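Local coordinates for protein acyl-CoA dehydrogenase FadE3 (PDB 4IV6) that belongs to the acyl-CoA dehydrogenase family, combining two helical domains with a beta-stranded middle domain, and binds dihydroflavine-adenine dinucleotide in an assembly of four chains, at residues T13-V18 with A75-R80; E45-K48 with I52-L55; L100-E105 with M238-E243; Y149-S154 with S185-E190; R252-A257 with Y296-L301. All blocks are in the same frame, centred on the assembly; numbering follows the deposited sequence.

Interaction 1: residues T13-V18 with A75-R80; sequences TIVKTV and AEELAR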
# COMPACT_ATOMS: atom_id res chain seq x y z
N THR B 13 21.38 -11.71 -30.01
CA THR B 13 20.61 -12.02 -31.20
C THR B 13 19.35 -12.81 -30.86
O THR B 13 18.28 -12.51 -31.43
CB THR B 13 21.49 -12.77 -32.23
OG1 THR B 13 22.51 -11.87 -32.73
CG2 THR B 13 20.66 -13.28 -33.39
N ILE B 14 19.45 -13.80 -29.98
CA ILE B 14 18.27 -14.62 -29.64
C ILE B 14 17.20 -13.71 -28.99
O ILE B 14 16.02 -13.79 -29.36
CB ILE B 14 18.60 -15.87 -28.78
CG1 ILE B 14 17.37 -16.71 -28.47
CG2 ILE B 14 19.12 -15.51 -27.41
CD1 ILE B 14 16.74 -17.34 -29.69
N VAL B 15 17.61 -12.83 -28.08
CA VAL B 15 16.66 -11.91 -27.45
C VAL B 15 15.98 -11.07 -28.54
O VAL B 15 14.75 -10.98 -28.55
CB VAL B 15 17.34 -11.02 -26.41
CG1 VAL B 15 16.35 -9.99 -25.85
CG2 VAL B 15 17.89 -11.87 -25.26
N LYS B 16 16.75 -10.54 -29.49
CA LYS B 16 16.17 -9.73 -30.57
C LYS B 16 15.23 -10.51 -31.46
O LYS B 16 14.19 -10.01 -31.88
CB LYS B 16 17.24 -9.12 -31.46
CG LYS B 16 18.10 -8.10 -30.76
CD LYS B 16 19.07 -7.49 -31.75
CE LYS B 16 20.40 -7.14 -31.11
NZ LYS B 16 20.25 -5.93 -30.28
N THR B 17 15.62 -11.74 -31.76
CA THR B 17 14.80 -12.63 -32.56
C THR B 17 13.46 -12.88 -31.90
O THR B 17 12.43 -12.88 -32.56
CB THR B 17 15.54 -13.95 -32.77
OG1 THR B 17 16.69 -13.67 -33.58
CG2 THR B 17 14.66 -14.99 -33.49
N VAL B 18 13.47 -13.10 -30.58
CA VAL B 18 12.25 -13.37 -29.85
C VAL B 18 11.37 -12.10 -29.78
O VAL B 18 10.17 -12.18 -30.00
CB VAL B 18 12.57 -14.00 -28.47
CG1 VAL B 18 11.31 -14.24 -27.68
CG2 VAL B 18 13.30 -15.33 -28.66
N ALA B 75 12.54 -15.24 -21.80
CA ALA B 75 11.25 -15.53 -21.16
C ALA B 75 10.42 -14.24 -20.99
O ALA B 75 9.21 -14.22 -21.24
CB ALA B 75 11.48 -16.22 -19.82
N GLU B 76 11.09 -13.14 -20.65
CA GLU B 76 10.43 -11.87 -20.47
C GLU B 76 9.85 -11.37 -21.81
O GLU B 76 8.73 -10.89 -21.84
CB GLU B 76 11.41 -10.85 -19.89
CG GLU B 76 10.82 -9.45 -19.73
CD GLU B 76 11.85 -8.43 -19.28
OE1 GLU B 76 12.61 -7.96 -20.16
OE2 GLU B 76 11.86 -8.08 -18.07
N GLU B 77 10.60 -11.49 -22.90
CA GLU B 77 10.14 -11.05 -24.20
C GLU B 77 8.91 -11.81 -24.61
O GLU B 77 7.94 -11.22 -25.10
CB GLU B 77 11.19 -11.24 -25.29
CG GLU B 77 12.36 -10.27 -25.25
CD GLU B 77 11.99 -8.80 -25.39
OE1 GLU B 77 10.96 -8.41 -26.02
OE2 GLU B 77 12.79 -8.02 -24.82
N LEU B 78 8.95 -13.12 -24.44
CA LEU B 78 7.81 -13.97 -24.75
C LEU B 78 6.58 -13.54 -23.98
O LEU B 78 5.50 -13.36 -24.57
CB LEU B 78 8.13 -15.43 -24.44
CG LEU B 78 9.04 -16.15 -25.41
CD1 LEU B 78 9.33 -17.52 -24.88
CD2 LEU B 78 8.39 -16.26 -26.78
N ALA B 79 6.76 -13.35 -22.67
CA ALA B 79 5.64 -12.98 -21.78
C ALA B 79 5.07 -11.61 -22.04
O ALA B 79 3.86 -11.40 -21.90
CB ALA B 79 6.01 -13.12 -20.31
N ARG B 80 5.94 -10.68 -22.44
CA ARG B 80 5.51 -9.40 -22.89
C ARG B 80 4.47 -9.51 -24.02
O ARG B 80 3.45 -8.83 -24.00
CB ARG B 80 6.73 -8.61 -23.34
CG ARG B 80 6.47 -7.21 -23.88
CD ARG B 80 7.81 -6.65 -24.39
NE ARG B 80 7.54 -5.49 -25.23
CZ ARG B 80 7.34 -5.50 -26.54
NH1 ARG B 80 7.09 -4.35 -27.12
NH2 ARG B 80 7.50 -6.58 -27.28

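Interaction 2: residues E45-K48 with I52-L55; sequences ETMK and IFGL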
# COMPACT_ATOMS: atom_id res chain seq x y z
N GLU B 45 5.21 -23.74 -32.72
CA GLU B 45 6.08 -24.38 -33.70
C GLU B 45 7.24 -23.45 -34.09
O GLU B 45 8.37 -23.88 -34.17
CB GLU B 45 5.26 -24.82 -34.91
CG GLU B 45 5.95 -25.83 -35.79
CD GLU B 45 6.23 -27.17 -35.09
OE1 GLU B 45 5.53 -27.61 -34.16
OE2 GLU B 45 7.21 -27.78 -35.53
N THR B 46 6.94 -22.17 -34.29
CA THR B 46 7.98 -21.19 -34.56
C THR B 46 8.92 -21.10 -33.36
O THR B 46 10.13 -20.98 -33.52
CB THR B 46 7.38 -19.81 -34.90
OG1 THR B 46 6.55 -19.92 -36.07
CG2 THR B 46 8.48 -18.78 -35.14
N MET B 47 8.39 -21.19 -32.15
CA MET B 47 9.24 -21.20 -30.95
C MET B 47 10.18 -22.38 -30.94
O MET B 47 11.36 -22.25 -30.61
CB MET B 47 8.40 -21.16 -29.67
CG MET B 47 7.71 -19.82 -29.51
SD MET B 47 6.40 -19.84 -28.29
CE MET B 47 7.27 -20.41 -26.85
N LYS B 48 9.67 -23.54 -31.33
CA LYS B 48 10.54 -24.70 -31.46
C LYS B 48 11.72 -24.44 -32.44
O LYS B 48 12.87 -24.71 -32.10
CB LYS B 48 9.74 -25.91 -31.90
CG LYS B 48 8.71 -26.38 -30.89
CD LYS B 48 8.00 -27.61 -31.40
CE LYS B 48 6.89 -27.97 -30.44
NZ LYS B 48 6.34 -29.30 -30.72
N ILE B 52 13.63 -22.26 -28.55
CA ILE B 52 13.13 -21.90 -27.21
C ILE B 52 13.14 -23.09 -26.22
O ILE B 52 13.39 -22.94 -25.00
CB ILE B 52 11.69 -21.33 -27.29
CG1 ILE B 52 11.59 -20.05 -28.11
CG2 ILE B 52 11.10 -21.09 -25.90
CD1 ILE B 52 12.40 -18.89 -27.57
N PHE B 53 12.84 -24.28 -26.74
CA PHE B 53 12.77 -25.45 -25.90
C PHE B 53 14.13 -26.09 -25.59
O PHE B 53 14.17 -27.08 -24.84
CB PHE B 53 11.78 -26.46 -26.51
CG PHE B 53 10.36 -25.97 -26.47
CD1 PHE B 53 9.86 -25.16 -27.46
CD2 PHE B 53 9.55 -26.29 -25.41
CE1 PHE B 53 8.55 -24.68 -27.41
CE2 PHE B 53 8.24 -25.82 -25.34
CZ PHE B 53 7.75 -25.01 -26.33
N GLY B 54 15.22 -25.53 -26.12
CA GLY B 54 16.58 -26.03 -25.91
C GLY B 54 17.48 -25.02 -25.22
O GLY B 54 18.69 -25.20 -25.17
N LEU B 55 16.90 -23.96 -24.67
CA LEU B 55 17.69 -22.87 -24.08
C LEU B 55 18.53 -23.29 -22.88
O LEU B 55 19.48 -22.62 -22.54
CB LEU B 55 16.79 -21.70 -23.66
CG LEU B 55 16.12 -20.92 -24.78
CD1 LEU B 55 15.07 -19.99 -24.21
CD2 LEU B 55 17.13 -20.13 -25.58
O HOH W 1 13.40 -25.50 -29.37

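Interaction 3: residues L100-E105 with M238-E243; sequences LLFGTE and MMKGLE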
# COMPACT_ATOMS: atom_id res chain seq x y z
N LEU B 100 19.69 -32.65 -16.42
CA LEU B 100 21.11 -32.36 -16.42
C LEU B 100 21.72 -32.52 -15.03
O LEU B 100 22.77 -33.10 -14.92
CB LEU B 100 21.35 -30.96 -16.93
CG LEU B 100 21.13 -30.88 -18.44
CD1 LEU B 100 20.85 -29.43 -18.80
CD2 LEU B 100 22.31 -31.43 -19.22
N LEU B 101 21.04 -32.05 -14.00
CA LEU B 101 21.61 -32.09 -12.63
C LEU B 101 21.67 -33.48 -12.04
O LEU B 101 22.64 -33.83 -11.38
CB LEU B 101 20.82 -31.17 -11.67
CG LEU B 101 20.97 -29.65 -11.89
CD1 LEU B 101 20.15 -28.88 -10.86
CD2 LEU B 101 22.43 -29.21 -11.83
N PHE B 102 20.64 -34.29 -12.30
CA PHE B 102 20.37 -35.50 -11.55
C PHE B 102 20.18 -36.78 -12.41
O PHE B 102 20.19 -37.89 -11.89
CB PHE B 102 19.09 -35.27 -10.70
CG PHE B 102 19.18 -34.09 -9.75
CD1 PHE B 102 20.12 -34.07 -8.74
CD2 PHE B 102 18.34 -33.02 -9.87
CE1 PHE B 102 20.23 -32.99 -7.87
CE2 PHE B 102 18.41 -31.93 -9.00
CZ PHE B 102 19.36 -31.92 -7.99
N GLY B 103 19.96 -36.65 -13.71
CA GLY B 103 19.66 -37.80 -14.53
C GLY B 103 20.88 -38.68 -14.77
O GLY B 103 22.02 -38.21 -14.77
N THR B 104 20.64 -39.96 -15.01
CA THR B 104 21.68 -40.84 -15.53
C THR B 104 22.03 -40.43 -16.96
O THR B 104 21.28 -39.70 -17.64
CB THR B 104 21.18 -42.29 -15.56
OG1 THR B 104 20.10 -42.39 -16.51
CG2 THR B 104 20.67 -42.71 -14.18
N GLU B 105 23.16 -40.96 -17.43
CA GLU B 105 23.60 -40.73 -18.80
C GLU B 105 22.56 -41.23 -19.81
O GLU B 105 22.29 -40.58 -20.81
CB GLU B 105 24.97 -41.40 -19.04
CG GLU B 105 26.09 -40.87 -18.14
CD GLU B 105 26.29 -39.36 -18.28
OE1 GLU B 105 26.29 -38.86 -19.42
OE2 GLU B 105 26.42 -38.67 -17.25
N MET B 238 13.74 -30.93 -6.34
CA MET B 238 12.82 -29.85 -6.68
C MET B 238 13.34 -28.49 -6.21
O MET B 238 13.29 -27.53 -6.96
CB MET B 238 11.42 -30.10 -6.15
CG MET B 238 10.37 -29.28 -6.87
SD MET B 238 10.48 -29.53 -8.66
CE MET B 238 11.18 -28.00 -9.20
N MET B 239 13.88 -28.40 -4.99
CA MET B 239 14.44 -27.11 -4.54
C MET B 239 15.40 -26.53 -5.56
O MET B 239 15.39 -25.34 -5.83
CB MET B 239 15.19 -27.27 -3.22
CG MET B 239 14.39 -26.89 -1.99
SD MET B 239 15.43 -27.14 -0.52
CE MET B 239 16.64 -25.84 -0.74
N LYS B 240 16.24 -27.39 -6.13
CA LYS B 240 17.23 -27.00 -7.10
C LYS B 240 16.58 -26.57 -8.42
O LYS B 240 16.93 -25.55 -9.01
CB LYS B 240 18.20 -28.18 -7.26
CG LYS B 240 19.62 -27.84 -7.55
CD LYS B 240 20.26 -26.92 -6.53
CE LYS B 240 21.22 -26.00 -7.28
NZ LYS B 240 21.97 -25.07 -6.40
N GLY B 241 15.56 -27.32 -8.84
CA GLY B 241 14.75 -26.95 -9.97
C GLY B 241 13.99 -25.64 -9.79
O GLY B 241 13.81 -24.90 -10.76
N LEU B 242 13.56 -25.34 -8.55
CA LEU B 242 12.87 -24.07 -8.25
C LEU B 242 13.72 -22.81 -8.40
O LEU B 242 13.20 -21.72 -8.52
CB LEU B 242 12.29 -24.09 -6.83
CG LEU B 242 11.12 -25.05 -6.56
CD1 LEU B 242 10.85 -25.15 -5.06
CD2 LEU B 242 9.89 -24.60 -7.30
N GLU B 243 15.03 -22.94 -8.37
CA GLU B 243 15.89 -21.80 -8.71
C GLU B 243 15.56 -21.32 -10.13
O GLU B 243 15.26 -20.14 -10.34
CB GLU B 243 17.35 -22.20 -8.59
CG GLU B 243 17.79 -22.47 -7.16
CD GLU B 243 19.24 -22.92 -7.03
OE1 GLU B 243 19.95 -23.03 -8.05
OE2 GLU B 243 19.69 -23.15 -5.88

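Interaction 4: residues Y149-S154 with S185-E190; sequences YVINGS and SILLVE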
# COMPACT_ATOMS: atom_id res chain seq x y z
N TYR B 149 7.55 -49.47 -11.40
CA TYR B 149 6.75 -48.77 -10.41
C TYR B 149 5.30 -48.84 -10.88
O TYR B 149 5.02 -48.71 -12.07
CB TYR B 149 7.17 -47.31 -10.27
CG TYR B 149 8.50 -47.09 -9.59
CD1 TYR B 149 8.67 -47.33 -8.23
CD2 TYR B 149 9.58 -46.57 -10.29
CE1 TYR B 149 9.89 -47.07 -7.60
CE2 TYR B 149 10.79 -46.33 -9.67
CZ TYR B 149 10.94 -46.57 -8.34
OH TYR B 149 12.17 -46.30 -7.76
N VAL B 150 4.40 -49.05 -9.93
CA VAL B 150 2.98 -48.95 -10.13
C VAL B 150 2.50 -47.67 -9.48
O VAL B 150 2.57 -47.52 -8.26
CB VAL B 150 2.21 -50.12 -9.53
CG1 VAL B 150 0.75 -50.01 -9.91
CG2 VAL B 150 2.81 -51.45 -10.01
N ILE B 151 1.99 -46.77 -10.32
CA ILE B 151 1.55 -45.44 -9.90
C ILE B 151 0.03 -45.36 -9.77
O ILE B 151 -0.72 -45.71 -10.71
CB ILE B 151 2.03 -44.37 -10.91
CG1 ILE B 151 3.54 -44.47 -11.18
CG2 ILE B 151 1.71 -42.97 -10.42
CD1 ILE B 151 4.03 -43.60 -12.33
N ASN B 152 -0.40 -44.85 -8.60
CA ASN B 152 -1.78 -44.54 -8.32
C ASN B 152 -1.93 -43.18 -7.68
O ASN B 152 -1.18 -42.83 -6.77
CB ASN B 152 -2.34 -45.59 -7.36
CG ASN B 152 -2.60 -46.90 -8.04
OD1 ASN B 152 -3.53 -47.01 -8.84
ND2 ASN B 152 -1.77 -47.92 -7.76
N GLY B 153 -2.92 -42.41 -8.11
CA GLY B 153 -3.18 -41.15 -7.50
C GLY B 153 -3.68 -40.10 -8.47
O GLY B 153 -4.24 -40.42 -9.53
N SER B 154 -3.51 -38.84 -8.10
CA SER B 154 -3.95 -37.74 -8.97
C SER B 154 -3.14 -36.47 -8.75
O SER B 154 -2.62 -36.25 -7.65
CB SER B 154 -5.43 -37.42 -8.80
OG SER B 154 -5.67 -36.94 -7.48
N SER B 185 9.99 -39.02 -4.22
CA SER B 185 10.91 -39.08 -5.33
C SER B 185 10.29 -38.44 -6.54
O SER B 185 9.11 -38.09 -6.53
CB SER B 185 11.25 -40.54 -5.67
OG SER B 185 11.69 -41.23 -4.51
N ILE B 186 11.08 -38.28 -7.59
CA ILE B 186 10.58 -37.80 -8.86
C ILE B 186 10.79 -38.89 -9.91
O ILE B 186 11.88 -39.45 -10.01
CB ILE B 186 11.29 -36.52 -9.27
CG1 ILE B 186 10.91 -35.38 -8.30
CG2 ILE B 186 10.95 -36.16 -10.71
CD1 ILE B 186 11.74 -34.12 -8.51
N LEU B 187 9.74 -39.20 -10.65
CA LEU B 187 9.79 -40.18 -11.72
C LEU B 187 9.51 -39.48 -13.03
O LEU B 187 8.65 -38.58 -13.09
CB LEU B 187 8.76 -41.31 -11.52
CG LEU B 187 8.73 -42.13 -10.22
CD1 LEU B 187 7.76 -43.31 -10.36
CD2 LEU B 187 10.08 -42.65 -9.81
N LEU B 188 10.24 -39.87 -14.08
CA LEU B 188 10.03 -39.35 -15.42
C LEU B 188 9.04 -40.29 -16.10
O LEU B 188 9.39 -41.35 -16.51
CB LEU B 188 11.35 -39.32 -16.19
CG LEU B 188 12.49 -38.60 -15.46
CD1 LEU B 188 13.79 -38.74 -16.20
CD2 LEU B 188 12.13 -37.15 -15.31
N VAL B 189 7.80 -39.86 -16.21
CA VAL B 189 6.69 -40.69 -16.66
C VAL B 189 6.25 -40.32 -18.07
O VAL B 189 5.90 -39.17 -18.34
CB VAL B 189 5.49 -40.45 -15.71
CG1 VAL B 189 4.29 -41.30 -16.11
CG2 VAL B 189 5.94 -40.78 -14.29
N GLU B 190 6.27 -41.30 -18.95
CA GLU B 190 5.69 -41.16 -20.27
C GLU B 190 4.18 -41.45 -20.25
O GLU B 190 3.62 -41.91 -19.25
CB GLU B 190 6.41 -42.09 -21.27
CG GLU B 190 7.91 -41.88 -21.29
CD GLU B 190 8.63 -42.74 -22.32
OE1 GLU B 190 8.01 -43.59 -22.97
OE2 GLU B 190 9.83 -42.56 -22.47

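Interaction 5: residues R252-A257 with Y296-L301; sequences RATGVA and YAARSL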
# COMPACT_ATOMS: atom_id res chain seq x y z
N ARG B 252 8.40 -13.90 -16.41
CA ARG B 252 7.06 -13.76 -16.92
C ARG B 252 6.38 -12.51 -16.43
O ARG B 252 5.65 -11.85 -17.17
CB ARG B 252 6.16 -14.91 -16.50
CG ARG B 252 6.11 -16.02 -17.44
CD ARG B 252 5.01 -16.99 -17.05
NE ARG B 252 5.63 -18.23 -16.71
CZ ARG B 252 5.00 -19.24 -16.14
NH1 ARG B 252 5.68 -20.32 -15.90
NH2 ARG B 252 3.71 -19.17 -15.82
N ALA B 253 6.57 -12.24 -15.14
CA ALA B 253 5.94 -11.13 -14.48
C ALA B 253 6.55 -9.81 -14.95
O ALA B 253 5.82 -8.86 -15.22
CB ALA B 253 6.02 -11.32 -12.96
N THR B 254 7.87 -9.72 -15.11
CA THR B 254 8.41 -8.49 -15.65
C THR B 254 8.01 -8.27 -17.11
O THR B 254 7.88 -7.15 -17.53
CB THR B 254 9.93 -8.35 -15.51
OG1 THR B 254 10.59 -9.44 -16.16
CG2 THR B 254 10.30 -8.24 -14.05
N GLY B 255 7.75 -9.35 -17.84
CA GLY B 255 7.33 -9.26 -19.23
C GLY B 255 5.93 -8.73 -19.34
O GLY B 255 5.67 -7.81 -20.12
N VAL B 256 5.03 -9.28 -18.52
CA VAL B 256 3.65 -8.80 -18.47
C VAL B 256 3.62 -7.32 -18.00
O VAL B 256 2.93 -6.49 -18.59
CB VAL B 256 2.75 -9.69 -17.59
CG1 VAL B 256 1.39 -9.04 -17.39
CG2 VAL B 256 2.56 -11.04 -18.24
N ALA B 257 4.40 -7.00 -16.98
CA ALA B 257 4.57 -5.61 -16.54
C ALA B 257 5.07 -4.69 -17.65
O ALA B 257 4.56 -3.56 -17.77
CB ALA B 257 5.49 -5.55 -15.35
N TYR B 296 11.56 -0.93 -13.15
CA TYR B 296 13.03 -0.84 -13.16
C TYR B 296 13.59 -1.58 -11.95
O TYR B 296 14.55 -2.35 -12.08
CB TYR B 296 13.46 0.63 -13.14
CG TYR B 296 14.95 0.92 -13.20
CD1 TYR B 296 15.85 0.04 -13.80
CD2 TYR B 296 15.46 2.12 -12.70
CE1 TYR B 296 17.20 0.35 -13.89
CE2 TYR B 296 16.80 2.43 -12.78
CZ TYR B 296 17.67 1.53 -13.35
OH TYR B 296 19.02 1.85 -13.42
N ALA B 297 12.98 -1.39 -10.78
CA ALA B 297 13.43 -2.13 -9.57
C ALA B 297 13.34 -3.63 -9.77
O ALA B 297 14.26 -4.39 -9.45
CB ALA B 297 12.62 -1.69 -8.34
N ALA B 298 12.22 -4.08 -10.32
CA ALA B 298 11.96 -5.49 -10.48
C ALA B 298 12.88 -6.12 -11.49
O ALA B 298 13.39 -7.24 -11.27
CB ALA B 298 10.51 -5.71 -10.83
N ARG B 299 13.13 -5.42 -12.61
CA ARG B 299 14.05 -5.97 -13.61
C ARG B 299 15.49 -5.98 -13.08
O ARG B 299 16.25 -6.90 -13.35
CB ARG B 299 13.96 -5.22 -14.94
CG ARG B 299 12.58 -5.31 -15.62
CD ARG B 299 12.65 -4.71 -17.02
NE ARG B 299 13.28 -5.66 -17.91
CZ ARG B 299 14.52 -5.59 -18.42
NH1 ARG B 299 15.30 -4.56 -18.16
NH2 ARG B 299 14.97 -6.57 -19.21
N SER B 300 15.86 -4.96 -12.30
CA SER B 300 17.21 -4.89 -11.73
C SER B 300 17.45 -6.06 -10.79
O SER B 300 18.49 -6.73 -10.85
CB SER B 300 17.47 -3.57 -11.00
OG SER B 300 17.43 -2.46 -11.89
N LEU B 301 16.46 -6.32 -9.94
CA LEU B 301 16.51 -7.45 -9.03
C LEU B 301 16.63 -8.79 -9.80
O LEU B 301 17.52 -9.61 -9.54
CB LEU B 301 15.30 -7.42 -8.08
CG LEU B 301 15.32 -8.30 -6.82
CD1 LEU B 301 14.07 -8.05 -5.98
CD2 LEU B 301 15.39 -9.76 -7.15

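Interaction 1: residues T13-V18 with A75-R80
Val18 and Val15 pack against Glu77 and Leu78 where helices 9-26 and 68-81 run side by side within the N-terminal helical domain. The short axes are nearly parallel, 6° apart, with a closest approach of 9.3 Å. The backbones come nearest at Val18 and Glu77, whose CA atoms are 6.5 Å apart.

Most of the apolar part runs through one methyl, Val18 CG1. Val18 carries CG1 anti to its backbone N (chi1 178°), which places that branch against the neighbouring helix. There CG1 touches Leu78 CD2 at 3.7 Å, the two side chains crossing at about a right angle. The same methyl rests against the first methylene of the adjacent residue, Val18 CG1 to Glu77 CB being 3.8 Å. Val15 adds a second, looser touch, its CG1 lying 4.0 Å from Glu77 CG. Leu78 also meets Met47, and Val18 meets Ile50, so helix 41-50 closes this apolar patch.

The polar part belongs to the end of Glu77, at the border of the apolar seam. Its chain bends at chi2 (-60°), turning the carboxylate away from a straight path while the methylenes stay against the valines. The two oxygens have separate partners: OE1 is hydrogen-bonded to His19 ND1, on the same helix as Val18, and OE2 is salt-bridged to Arg258 NH1 of helix 234-270.

Glu77 therefore serves the contact with its carbon atoms and satisfies a buried carboxylate at its end. The positive charge of Arg258 would be expected to help keep that group ionised although the residue is buried.

Interaction 2: residues E45-K48 with I52-L55
A reversal at the C-terminal end of helix 41-50 brings Met47 and Lys48 of the last turns against Ile52 and Phe53 of the following loop. Its backbone signature is a six-to-one bond, Ile52 N to Met47 O at 3.1 Å, with an N-H...O angle of 160° and the donor tilted 27° from the carbonyl plane. One residue further on, water replaces the direct bond: it donates to Lys48 O at 2.9 Å and accepts from Phe53 N at 3.0 Å.

Side chains also meet across the turn. Met47 CB lies 3.7 Å from Ile52 CG1. Met47 bends at chi3 (57°), and its CE comes within 4.0 Å of Ile52 CG2. Lys48 uses only its hydrocarbon, CG approaching Phe53 CD1 obliquely at 3.8 Å, while the extended chain takes NZ to Gly118 O. The other neighbours of the Phe53 ring include His92, set edge-to-face, and Met89.

An apolar contact between the two residues joined by a six-to-one bond, just where the helix stops, is consistent with a Schellman-type C-terminal turn, which here ends helix 41-50 and starts the loop leading to helix 68-81, inside the N-terminal helical domain.

Interaction 3: residues L100-E105 with M238-E243
Leu101 and Phe102, at the end of helix 83-102, close on the aliphatic root of Lys240 in helix 234-270. The shorter touch is Leu101 CD1 to Lys240 CG, 3.5 Å, with the two side chains crossing at about a right angle. Phe102 meets the lysine with the rim of its ring: Lys240 CB lies at the edge, in the ring plane, 4.0 Å from Phe102 CZ. One face of the Phe102 ring is occupied by its own neighbour, Leu101 CB, 3.5 Å above the plane and offset toward the rim.

The next shell is the lysine's charged end. Bends at chi2 (57°) and chi3 carry NZ away from the leucine and phenylalanine and forward along its own helix to Glu243. Lys240 NZ bonds Glu243 OE2 at 3.0 Å, on the syn side and 25° out of the carboxylate plane; its bond to OE1 is weak.

Helix 83-102 ends right after Phe102, Gly103 being the first residue off helical angles, so the touching pair are its last two residues. Thr104 is then the N-cap of helix 105-116, its N also bonded to Gln107 OE1 as in a capping box.

The contact buries just 124 Å² between the N- and C-terminal helical domains. Its chemistry is divided along one side chain: lysine methylenes give the apolar touch at the surface, and the ammonium is held in an intrahelical salt bridge.

Interaction 4: residues Y149-S154 with S185-E190
Chi1 of -72° in Tyr149 and -55° in Leu187 sets each CG anti to its own carbonyl carbon, and from there the ring and the leucine fork meet. Leu187 CD1 lies 3.7 Å from Tyr149 CD2, and the second branch adds Leu187 CD2 to Tyr149 CE2 at 3.8 Å. Both methyls lie on the same side of the ring, which they approach obliquely. Ile151 is extended beyond CG1, so that its CD1 reaches Val189 CG2 tip to tip at 3.9 Å; the same Ile151 CD1 lies 4.2 Å from Leu187 CD1.

The short strand axes are 10.9 Å apart at an angle of 90°. Such a distance is that of sheets packed face against face, here with orthogonal strands, and it fits the beta domain in the middle of acyl-CoA dehydrogenases. Strand 148-159 belongs to one sheet and strand 184-190 to the other.

Strand 166-172, next to 184-190 in its sheet, extends the apolar layer: Leu169 touches both Ile151 and Val189, and Cys171 touches Leu187. The phenol end of Tyr149 has a polar partner, its OH being hydrogen-bonded to Glu231 OE2. The side chain of Val189 is about 13 Å from a bound dihydroflavine-adenine dinucleotide.

Interaction 5: residues R252-A257 with Y296-L301
Thr254 alone carries the 252-257 side of this contact, meeting Ala298 and Arg299 where helices 234-270 and 282-310 of the C-terminal domain pass each other. Along the first segment, Arg252 and Ala253 come first and face other parts of the fold, the arginine salt-bridged to Glu366 and the alanine packed on helix 316-340.

Thr254 then brings the backbones close, its CA lying 6.5 Å from that of Arg299. Its methyl does the touching: Thr254 CG2 lies 4.1 Å from Ala298 CB and 4.0 Å from Arg299 CG. Chi1 of 58° puts OG1 between the backbone N and the carbonyl carbon, leaving the methyl branch anti to the carbonyl carbon and turned toward helix 282-310. The threonine and arginine side chains cross at about a right angle.

On the facing helix, Arg299 bends at chi3 (77°), carrying its guanidinium toward helix 68-81. There Glu76 OE2 is salt-bridged to Arg299 NE and hydrogen-bonded to Thr254 OG1. Tyr296 and Leu301 face a second subunit, and Tyr296 OH is hydrogen-bonded to Ser304 OG of that subunit.

Only 102 Å² is buried directly between the segments, and the close contacts are between carbon atoms. The polar link is indirect: one carboxylate oxygen of Glu76 grips both Thr254 and Arg299, and with Arg258 on the other oxygen, OE1, the two arginine charges would probably stabilise that buried glutamate as an anion.

Overall arrangement
Interactions 1, 2, 4 and 5 are buried, whereas interaction 3 is a surface contact. Interactions 1 and 2 share one apolar core in the N-terminal domain: Val18 CG2 lies 3.8 Å from Ile52 CD1, and interaction 2 is nested within the loop closed by interaction 1. Interactions 1 and 5 also touch, by packing and by the polar bonds of Glu76, which joins helix 68-81 to the C-terminal bundle. Helix 234-270 serves both interactions 3 and 5, whose centres are about 26 Å apart. Interaction 4, the sole strand contact, lies across the chain's centre from 1 and 5 and is purely apolar. Interaction 2 alone includes a direct backbone hydrogen bond between its segments.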